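PDB 5N4K: nucleoprotein, which packages the positive-strand viral RNA genome into a helical ribonucleocapsid, the part crystallised here being its N-terminal RNA-binding domain. Local coordinates for residues Glu61-Trp66 against Val119-Gly124; Leu51-Lys56 against Val86-Leu91; Tyr65-Glu70 against Thr93-Asp98. All coordinates share one frame; numbering follows the deposited sequence. Where two conformers were deposited one is given.

Contact 1. Residues Glu61-Trp66 against Val119-Gly124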
loop_
_atom_site.group_PDB
_atom_site.type_symbol
_atom_site.label_atom_id
_atom_site.label_comp_id
_atom_site.label_asym_id
_atom_site.label_seq_id
_atom_site.Cartn_x
_atom_site.Cartn_y
_atom_site.Cartn_z
ATOM N N GLU A 61 14.873 16.849 -6.864
ATOM C CA GLU A 61 13.790 15.866 -6.863
ATOM C C GLU A 61 14.278 14.440 -6.746
ATOM O O GLU A 61 13.456 13.520 -6.851
ATOM C CB GLU A 61 12.901 16.037 -8.082
ATOM C CG GLU A 61 12.144 17.331 -8.090
ATOM C CD GLU A 61 11.320 17.573 -9.368
ATOM O OE1 GLU A 61 11.942 17.405 -10.467
ATOM O OE2 GLU A 61 10.095 17.950 -9.242
ATOM N N GLN A 62 15.553 14.179 -6.515
ATOM C CA GLN A 62 16.085 12.806 -6.482
ATOM C C GLN A 62 15.940 12.258 -5.056
ATOM O O GLN A 62 16.854 12.071 -4.287
ATOM C CB GLN A 62 17.521 12.710 -6.931
ATOM C CG GLN A 62 17.824 13.308 -8.331
ATOM C CD GLN A 62 16.864 12.798 -9.375
ATOM O OE1 GLN A 62 16.863 11.589 -9.609
ATOM N NE2 GLN A 62 16.100 13.619 -9.931
ATOM N N ILE A 63 14.664 11.998 -4.705
ATOM C CA ILE A 63 14.277 11.691 -3.329
ATOM C C ILE A 63 12.899 10.966 -3.378
ATOM O O ILE A 63 12.037 11.341 -4.175
ATOM C CB ILE A 63 14.225 13.004 -2.498
ATOM C CG1 ILE A 63 13.830 12.699 -1.058
ATOM C CG2 ILE A 63 13.346 14.058 -3.146
ATOM C CD1 ILE A 63 14.216 13.875 -0.143
ATOM N N GLY A 64 12.714 10.004 -2.478
ATOM C CA GLY A 64 11.434 9.340 -2.417
ATOM C C GLY A 64 11.525 8.158 -1.523
ATOM O O GLY A 64 12.232 8.128 -0.522
ATOM N N TYR A 65 10.719 7.135 -1.878
ATOM C CA TYR A 65 10.650 5.929 -1.048
ATOM C C TYR A 65 10.431 4.666 -1.873
ATOM O O TYR A 65 9.885 4.739 -2.981
ATOM C CB TYR A 65 9.505 6.022 0.072
ATOM C CG TYR A 65 8.121 6.265 -0.533
ATOM C CD1 TYR A 65 7.673 7.523 -0.890
ATOM C CD2 TYR A 65 7.261 5.191 -0.794
ATOM C CE1 TYR A 65 6.394 7.742 -1.439
ATOM C CE2 TYR A 65 6.021 5.393 -1.325
ATOM C CZ TYR A 65 5.598 6.639 -1.665
ATOM O OH TYR A 65 4.379 6.793 -2.291
ATOM N N TRP A 66 10.853 3.564 -1.270
ATOM C CA TRP A 66 10.522 2.199 -1.735
ATOM C C TRP A 66 9.431 1.649 -0.847
ATOM O O TRP A 66 9.553 1.661 0.337
ATOM C CB TRP A 66 11.745 1.334 -1.738
ATOM C CG TRP A 66 12.792 1.703 -2.714
ATOM C CD1 TRP A 66 13.826 2.584 -2.516
ATOM C CD2 TRP A 66 12.928 1.260 -4.075
ATOM N NE1 TRP A 66 14.582 2.688 -3.610
ATOM C CE2 TRP A 66 14.057 1.904 -4.607
ATOM C CE3 TRP A 66 12.180 0.432 -4.884
ATOM C CZ2 TRP A 66 14.472 1.682 -5.926
ATOM C CZ3 TRP A 66 12.574 0.213 -6.216
ATOM C CH2 TRP A 66 13.684 0.840 -6.707
ATOM N N VAL A 119 11.121 18.252 -0.123
ATOM C CA VAL A 119 9.827 18.733 -0.463
ATOM C C VAL A 119 9.204 17.873 -1.544
ATOM O O VAL A 119 9.930 17.230 -2.340
ATOM C CB VAL A 119 9.761 20.178 -0.869
ATOM C CG1 VAL A 119 10.334 21.061 0.213
ATOM C CG2 VAL A 119 10.425 20.420 -2.162
ATOM N N ASN A 120 7.897 17.919 -1.642
ATOM C CA ASN A 120 7.167 17.116 -2.602
ATOM C C ASN A 120 7.682 17.466 -3.984
ATOM O O ASN A 120 7.859 18.639 -4.378
ATOM C CB ASN A 120 5.675 17.338 -2.550
ATOM C CG ASN A 120 5.081 16.761 -1.325
ATOM O OD1 ASN A 120 5.630 15.892 -0.707
ATOM N ND2 ASN A 120 3.872 17.209 -0.992
ATOM N N THR A 121 7.895 16.445 -4.789
ATOM C CA THR A 121 8.339 16.630 -6.169
ATOM C C THR A 121 7.153 16.905 -7.118
ATOM O O THR A 121 6.009 16.799 -6.749
ATOM C CB THR A 121 9.100 15.384 -6.701
ATOM O OG1 THR A 121 8.140 14.314 -6.971
ATOM C CG2 THR A 121 10.132 14.880 -5.753
ATOM N N SER A 122 7.533 17.274 -8.343
ATOM C CA SER A 122 6.553 17.691 -9.381
ATOM C C SER A 122 6.181 16.564 -10.316
ATOM O O SER A 122 5.496 16.776 -11.314
ATOM C CB SER A 122 7.153 18.872 -10.190
ATOM O OG SER A 122 8.217 18.431 -10.993
ATOM N N LEU A 123 6.661 15.347 -10.044
ATOM C CA LEU A 123 6.721 14.260 -11.008
ATOM C C LEU A 123 5.479 13.447 -11.152
ATOM O O LEU A 123 5.389 12.725 -12.162
ATOM C CB LEU A 123 7.944 13.380 -10.727
ATOM C CG LEU A 123 9.250 14.175 -10.848
ATOM C CD1 LEU A 123 10.421 13.351 -10.465
ATOM C CD2 LEU A 123 9.484 14.596 -12.299
ATOM N N GLY A 124 4.553 13.508 -10.209
ATOM C CA GLY A 124 3.370 12.709 -10.296
ATOM C C GLY A 124 3.654 11.238 -10.307
ATOM O O GLY A 124 4.621 10.725 -9.838
HETATM O O HOH W 1 10.972 18.463 -12.769
#

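Contact 2. Residues Leu51-Lys56 against Val86-Leu91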
loop_
_atom_site.group_PDB
_atom_site.type_symbol
_atom_site.label_atom_id
_atom_site.label_comp_id
_atom_site.label_asym_id
_atom_site.label_seq_id
_atom_site.Cartn_x
_atom_site.Cartn_y
_atom_site.Cartn_z
ATOM N N LEU A 51 19.528 5.025 -2.776
ATOM C CA LEU A 51 19.120 4.150 -3.916
ATOM C C LEU A 51 17.924 4.793 -4.576
ATOM O O LEU A 51 16.761 4.336 -4.423
ATOM C CB LEU A 51 18.867 2.785 -3.424
ATOM C CG LEU A 51 18.687 1.758 -4.618
ATOM C CD1 LEU A 51 20.049 1.449 -5.241
ATOM C CD2 LEU A 51 18.039 0.486 -4.197
ATOM N N VAL A 52 18.171 5.810 -5.404
ATOM C CA VAL A 52 17.186 6.529 -6.180
ATOM C C VAL A 52 17.371 6.204 -7.677
ATOM O O VAL A 52 18.464 6.509 -8.199
ATOM C CB VAL A 52 17.231 8.080 -5.978
ATOM C CG1 VAL A 52 16.136 8.733 -6.702
ATOM C CG2 VAL A 52 17.220 8.459 -4.487
ATOM N N PRO A 53 16.339 5.688 -8.365
ATOM C CA PRO A 53 16.496 5.468 -9.824
ATOM C C PRO A 53 16.847 6.713 -10.507
ATOM O O PRO A 53 16.444 7.802 -10.190
ATOM C CB PRO A 53 15.120 5.007 -10.267
ATOM C CG PRO A 53 14.511 4.440 -9.075
ATOM C CD PRO A 53 15.040 5.223 -7.865
ATOM N N ILE A 54 17.646 6.578 -11.571
ATOM C CA ILE A 54 18.083 7.711 -12.387
ATOM C C ILE A 54 17.139 8.013 -13.582
ATOM O O ILE A 54 16.583 7.089 -14.102
ATOM C CB ILE A 54 19.523 7.391 -12.961
ATOM C CG1 ILE A 54 20.556 7.267 -11.823
ATOM C CG2 ILE A 54 19.976 8.405 -13.998
ATOM C CD1 ILE A 54 21.814 6.530 -12.238
ATOM N N GLY A 55 16.973 9.277 -13.916
ATOM C CA GLY A 55 16.463 9.743 -15.244
ATOM C C GLY A 55 15.200 10.585 -15.286
ATOM O O GLY A 55 14.703 10.869 -16.355
ATOM N N LYS A 56 14.658 11.019 -14.116
ATOM C CA LYS A 56 13.541 11.947 -14.085
ATOM C C LYS A 56 13.835 13.002 -13.028
ATOM O O LYS A 56 14.421 12.685 -12.022
ATOM C CB LYS A 56 12.225 11.267 -13.754
ATOM C CG LYS A 56 11.814 10.084 -14.615
ATOM C CD LYS A 56 10.450 9.481 -14.247
ATOM C CE LYS A 56 9.339 10.459 -14.086
ATOM N NZ LYS A 56 8.778 10.887 -15.375
ATOM N N VAL A 86 9.772 -4.422 -3.842
ATOM C CA VAL A 86 9.716 -3.005 -3.489
ATOM C C VAL A 86 9.526 -2.171 -4.737
ATOM O O VAL A 86 10.167 -2.418 -5.773
ATOM C CB VAL A 86 10.969 -2.555 -2.683
ATOM C CG1 VAL A 86 10.965 -3.142 -1.288
ATOM C CG2 VAL A 86 12.288 -2.885 -3.399
ATOM N N HIS A 87 8.683 -1.147 -4.644
ATOM C CA HIS A 87 8.442 -0.236 -5.775
ATOM C C HIS A 87 8.792 1.191 -5.371
ATOM O O HIS A 87 8.440 1.625 -4.253
ATOM C CB HIS A 87 6.954 -0.280 -6.173
ATOM C CG HIS A 87 6.433 -1.617 -6.572
ATOM N ND1 HIS A 87 6.261 -1.944 -7.879
ATOM C CD2 HIS A 87 6.033 -2.634 -5.835
ATOM C CE1 HIS A 87 5.833 -3.186 -7.951
ATOM N NE2 HIS A 87 5.660 -3.632 -6.732
ATOM N N PHE A 88 9.438 1.926 -6.283
ATOM C CA PHE A 88 9.923 3.256 -5.940
ATOM C C PHE A 88 8.923 4.306 -6.359
ATOM O O PHE A 88 8.354 4.276 -7.485
ATOM C CB PHE A 88 11.227 3.546 -6.718
ATOM C CG PHE A 88 11.672 4.973 -6.514
ATOM C CD1 PHE A 88 12.369 5.302 -5.364
ATOM C CD2 PHE A 88 11.364 5.954 -7.414
ATOM C CE1 PHE A 88 12.729 6.615 -5.103
ATOM C CE2 PHE A 88 11.707 7.285 -7.173
ATOM C CZ PHE A 88 12.369 7.590 -6.014
ATOM N N TYR A 89 8.767 5.313 -5.519
ATOM C CA TYR A 89 7.958 6.479 -5.795
ATOM C C TYR A 89 8.695 7.714 -5.306
ATOM O O TYR A 89 9.268 7.753 -4.245
ATOM C CB TYR A 89 6.621 6.379 -5.053
ATOM C CG TYR A 89 5.806 5.182 -5.438
ATOM C CD1 TYR A 89 5.944 3.985 -4.757
ATOM C CD2 TYR A 89 4.876 5.291 -6.474
ATOM C CE1 TYR A 89 5.177 2.854 -5.137
ATOM C CE2 TYR A 89 4.165 4.168 -6.822
ATOM C CZ TYR A 89 4.356 3.049 -6.173
ATOM O OH TYR A 89 3.562 1.877 -6.519
ATOM N N TYR A 90 8.634 8.779 -6.109
ATOM C CA TYR A 90 9.189 10.074 -5.712
ATOM C C TYR A 90 8.431 10.636 -4.529
ATOM O O TYR A 90 7.228 10.437 -4.387
ATOM C CB TYR A 90 9.155 11.027 -6.942
ATOM C CG TYR A 90 10.104 10.567 -8.067
ATOM C CD1 TYR A 90 11.456 10.914 -8.019
ATOM C CD2 TYR A 90 9.658 9.884 -9.162
ATOM C CE1 TYR A 90 12.350 10.479 -8.986
ATOM C CE2 TYR A 90 10.485 9.439 -10.137
ATOM C CZ TYR A 90 11.827 9.736 -10.030
ATOM O OH TYR A 90 12.700 9.276 -11.015
ATOM N N LEU A 91 9.110 11.454 -3.778
ATOM C CA LEU A 91 8.510 12.116 -2.628
ATOM C C LEU A 91 7.281 12.919 -3.067
ATOM O O LEU A 91 7.310 13.654 -4.025
ATOM C CB LEU A 91 9.552 13.035 -1.934
ATOM C CG LEU A 91 9.072 13.713 -0.652
ATOM C CD1 LEU A 91 8.756 12.767 0.454
ATOM C CD2 LEU A 91 10.232 14.616 -0.211
HETATM O O HOH W 2 15.191 10.023 -11.202
#

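Contact 3. Residues Tyr65-Glu70 against Thr93-Asp98. With SO4 (sulfate ion), chain F.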
loop_
_atom_site.group_PDB
_atom_site.type_symbol
_atom_site.label_atom_id
_atom_site.label_comp_id
_atom_site.label_asym_id
_atom_site.label_seq_id
_atom_site.Cartn_x
_atom_site.Cartn_y
_atom_site.Cartn_z
ATOM N N TYR A 65 10.719 7.135 -1.878
ATOM C CA TYR A 65 10.650 5.929 -1.048
ATOM C C TYR A 65 10.431 4.666 -1.873
ATOM O O TYR A 65 9.885 4.739 -2.981
ATOM C CB TYR A 65 9.505 6.022 0.072
ATOM C CG TYR A 65 8.121 6.265 -0.533
ATOM C CD1 TYR A 65 7.673 7.523 -0.890
ATOM C CD2 TYR A 65 7.261 5.191 -0.794
ATOM C CE1 TYR A 65 6.394 7.742 -1.439
ATOM C CE2 TYR A 65 6.021 5.393 -1.325
ATOM C CZ TYR A 65 5.598 6.639 -1.665
ATOM O OH TYR A 65 4.379 6.793 -2.291
ATOM N N TRP A 66 10.853 3.564 -1.270
ATOM C CA TRP A 66 10.522 2.199 -1.735
ATOM C C TRP A 66 9.431 1.649 -0.847
ATOM O O TRP A 66 9.553 1.661 0.337
ATOM C CB TRP A 66 11.745 1.334 -1.738
ATOM C CG TRP A 66 12.792 1.703 -2.714
ATOM C CD1 TRP A 66 13.826 2.584 -2.516
ATOM C CD2 TRP A 66 12.928 1.260 -4.075
ATOM N NE1 TRP A 66 14.582 2.688 -3.610
ATOM C CE2 TRP A 66 14.057 1.904 -4.607
ATOM C CE3 TRP A 66 12.180 0.432 -4.884
ATOM C CZ2 TRP A 66 14.472 1.682 -5.926
ATOM C CZ3 TRP A 66 12.574 0.213 -6.216
ATOM C CH2 TRP A 66 13.684 0.840 -6.707
ATOM N N ASN A 67 8.361 1.183 -1.465
ATOM C CA ASN A 67 7.185 0.648 -0.746
ATOM C C ASN A 67 7.229 -0.908 -0.840
ATOM O O ASN A 67 7.264 -1.443 -1.951
ATOM C CB ASN A 67 5.893 1.159 -1.400
ATOM C CG ASN A 67 4.721 1.043 -0.514
ATOM O OD1 ASN A 67 4.824 1.270 0.666
ATOM N ND2 ASN A 67 3.599 0.702 -1.114
ATOM N N VAL A 68 7.241 -1.537 0.278
ATOM C CA VAL A 68 7.280 -3.001 0.334
ATOM C C VAL A 68 5.951 -3.621 0.027
ATOM O O VAL A 68 4.929 -3.220 0.618
ATOM C CB VAL A 68 7.828 -3.428 1.690
ATOM C CG1 VAL A 68 7.791 -4.959 1.887
ATOM C CG2 VAL A 68 9.194 -2.906 2.025
ATOM N N GLN A 69 5.991 -4.627 -0.829
ATOM C CA GLN A 69 4.852 -5.515 -1.189
ATOM C C GLN A 69 5.197 -6.926 -0.622
ATOM O O GLN A 69 6.145 -7.550 -1.112
ATOM C CB GLN A 69 4.762 -5.550 -2.721
ATOM C CG GLN A 69 3.656 -6.457 -3.344
ATOM C CD GLN A 69 3.828 -6.863 -4.774
ATOM O OE1 GLN A 69 4.575 -6.273 -5.571
ATOM N NE2 GLN A 69 3.070 -7.893 -5.163
ATOM N N GLU A 70 4.466 -7.384 0.364
ATOM C CA GLU A 70 4.620 -8.772 0.881
ATOM C C GLU A 70 3.980 -9.683 -0.166
ATOM O O GLU A 70 2.977 -9.332 -0.769
ATOM C CB GLU A 70 3.915 -8.828 2.239
ATOM C CG GLU A 70 4.165 -10.045 3.046
ATOM C CD GLU A 70 3.574 -9.984 4.455
ATOM O OE1 GLU A 70 3.082 -8.902 4.922
ATOM O OE2 GLU A 70 3.574 -11.051 5.103
ATOM N N THR A 93 4.479 11.566 -4.142
ATOM C CA THR A 93 3.761 10.801 -5.147
ATOM C C THR A 93 3.513 9.421 -4.599
ATOM O O THR A 93 3.994 9.092 -3.548
ATOM C CB THR A 93 4.521 10.735 -6.467
ATOM O OG1 THR A 93 5.573 9.738 -6.371
ATOM C CG2 THR A 93 5.149 12.123 -6.871
ATOM N N GLY A 94 2.750 8.635 -5.370
ATOM C CA GLY A 94 2.531 7.209 -5.024
ATOM C C GLY A 94 1.510 6.995 -3.939
ATOM O O GLY A 94 0.766 7.915 -3.567
ATOM N N PRO A 95 1.430 5.764 -3.449
ATOM C CA PRO A 95 0.444 5.386 -2.395
ATOM C C PRO A 95 0.639 6.124 -1.145
ATOM O O PRO A 95 -0.306 6.237 -0.336
ATOM C CB PRO A 95 0.655 3.892 -2.260
ATOM C CG PRO A 95 2.060 3.626 -2.722
ATOM C CD PRO A 95 2.275 4.609 -3.821
ATOM N N HIS A 96 1.850 6.635 -0.840
ATOM C CA HIS A 96 2.181 7.408 0.368
ATOM C C HIS A 96 2.544 8.830 0.012
ATOM O O HIS A 96 3.440 9.418 0.627
ATOM C CB HIS A 96 3.285 6.733 1.175
ATOM C CG HIS A 96 2.955 5.351 1.603
ATOM N ND1 HIS A 96 1.936 5.084 2.500
ATOM C CD2 HIS A 96 3.450 4.146 1.247
ATOM C CE1 HIS A 96 1.870 3.772 2.693
ATOM N NE2 HIS A 96 2.785 3.191 1.975
ATOM N N LYS A 97 1.744 9.439 -0.884
ATOM C CA LYS A 97 1.998 10.807 -1.303
ATOM C C LYS A 97 1.871 11.816 -0.179
ATOM O O LYS A 97 2.452 12.888 -0.288
ATOM C CB LYS A 97 1.105 11.250 -2.490
ATOM C CG LYS A 97 -0.358 11.487 -2.137
ATOM C CD LYS A 97 -1.177 11.882 -3.368
ATOM C CE LYS A 97 -0.833 13.275 -3.890
ATOM N NZ LYS A 97 -1.769 13.871 -4.912
ATOM N N ASP A 98 1.202 11.444 0.891
ATOM C CA ASP A 98 0.873 12.208 2.072
ATOM C C ASP A 98 1.985 12.290 3.078
ATOM O O ASP A 98 1.977 13.090 4.009
ATOM C CB ASP A 98 -0.352 11.593 2.805
ATOM C CG ASP A 98 -0.072 10.153 3.342
ATOM O OD1 ASP A 98 -0.143 9.994 4.576
ATOM O OD2 ASP A 98 0.124 9.186 2.608
HETATM S S SO4 F . 3.531 -10.648 -7.829
HETATM O O1 SO4 F . 3.620 -11.804 -6.913
HETATM O O2 SO4 F . 4.564 -9.634 -7.565
HETATM O O3 SO4 F . 2.288 -9.986 -7.428
HETATM O O4 SO4 F . 3.646 -10.990 -9.276
#

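Contact 1. Residues Glu61-Trp66 against Val119-Gly124
The carboxylate of Glu61 is the flat group here, and Ser122 takes hold of one of its oxygens twice. At the edge, the Ser122 hydroxyl donates from OG to Glu61 OE2 at 2.6 Å, nearly in the carboxylate plane and on the syn lone pair. Ser122 N donates to the same oxygen at 2.8 Å from the anti side, 30° out of that plane. The backbone amide, the Thr121 CB and the Leu123 side chain all lie toward one and the same face, where Leu123 CD2 stands 4.2 Å from Glu61 OE1. A water at the edge donates to Glu61 OE1 at 2.7 Å and to Ser122 OG at 3.3 Å, joining serine and carboxylate by a second route. Asn58 N also binds OE1, so both oxygens have two partners, which should hold the group against rotation and probably favours its charged form.

All this happens at the entrance to strand 63-73, which lies between 108-112 and 80-90 in the antiparallel sheet of the coronavirus nucleocapsid N-terminal domain; the partner is a long irregular loop between strands 108-112 and 145-147. Gln62, the centre of an inverse gamma turn, leads from Glu61 into the strand.

The Glu61 chain is extended beyond CG (chi2 176°), carrying the carboxylate past Thr121 to the serine. On the way, its CB and CG pack against the threonine, with CB 3.8 Å from Thr121 CG2. That methyl also meets Ile63 CG2 at 4.2 Å, while Thr121 OG1 is hydrogen-bonded to Leu91 O.

Contact 2. Residues Leu51-Lys56 against Val86-Leu91
Pro53 lies on the ring of Phe88: its CD sits over the middle of one face, 3.6 Å from the ring centroid and 9° off the normal, a CH-pi contact. Pro53 CG leans toward the CG and CD2 side of the same face. Farther out, Val52 CG1 reaches Phe88 CZ at 4.0 Å; with CG1 anti to the backbone N (chi1 -175°), this is the branch that does the touching.

The polar half belongs to Tyr90, whose side chain is crossed at about a right angle by that of Lys56, with Lys56 CB 3.4 Å from Tyr90 OH. A water in the plane of the Tyr90 ring, 2.6 Å from OH, ties the loop to it: it lies 2.7 Å from Pro53 O, to which it probably donates, and accepts from Lys56 N at 3.1 Å. Tyr32 OH is a further partner of the tyrosine hydroxyl, and Lys56 makes a cation-pi contact with Phe31.

In the next shell, Phe88 CE2 stands over the centre of the Tyr90 ring, and Trp66 meets Phe88 edge-to-face. Loop 51-56, which follows helix 43-46, packs on strand 80-90 of the sheet, with Trp66 of strand 63-73 and Val111 of strand 108-112 also packing there.

Contact 3. Residues Tyr65-Glu70 against Thr93-Asp98
Tyr65 puts its hydroxyl into the turn of the 93-98 loop, and there the packing is tight. OH donates to Thr93 O at 2.6 Å, in the carbonyl plane and on a lone pair, with a C=O...donor angle of 135°. The same oxygen accepts from His96 N at 2.9 Å. Beside these bonds, on the side of the His96 amide, Pro95 CD comes within 3.4 Å of Tyr65 OH, near the plane of the phenol ring. Chi1 of 58° sets the Tyr65 CG between its backbone N and carbonyl carbon, from where the ring runs out to the loop. The turn is a type I beta turn from Gly94 to Lys97, and Gly94, at positive phi, has no side chain to get in the hydroxyl's way.

The histidine presents its ring edge to the tyrosine face in an offset edge-to-face pair, planes 64° apart and centroids 5.7 Å. Trp110 adds another edge-to-face partner for Tyr65.

Toward the partly exposed side the grip slackens. His96 NE2 gives Asn67 OD1 a weak hydrogen bond of 3.1 Å in the plane of the imidazole, and Asn67 ND2 merely passes Pro95 CG at 3.7 Å. His96 of the second subunit meets this His96 ring, so the loop also lies against that subunit.

One phenol oxygen working as both donor and acceptor satisfies a loop carbonyl and a loop amide where the residues are buried, and so fixes the turn against strand 63-73; the weak NE2 bond is consistent with a proton on that nitrogen, without settling the charge of the ring.

How the contacts relate
Strand 63-73 ties the set together. Contacts 1 and 3 share Tyr65 and Trp66 and lie about 11 Å apart, centre to centre, while contacts 1 and 2 are about 8 Å apart. Contact 2 uses strand 80-90, held to strand 63-73 by probable backbone hydrogen bonds Tyr65 O to Tyr89 N and Asn67 N to His87 O, each 2.8 Å. Gln62 NE2 reaches Lys56 O at 2.8 Å, linking loop 51-56 to contact 1, and the loops of contacts 1 and 3 touch at Gly124 O and Thr93 CG2, 3.3 Å. Farther along strand 63-73, Gln69 NE2, with Lys85 and Arg71, holds a sulfate probably from the crystallisation liquor; it may mimic an RNA phosphate, though no RNA is bound.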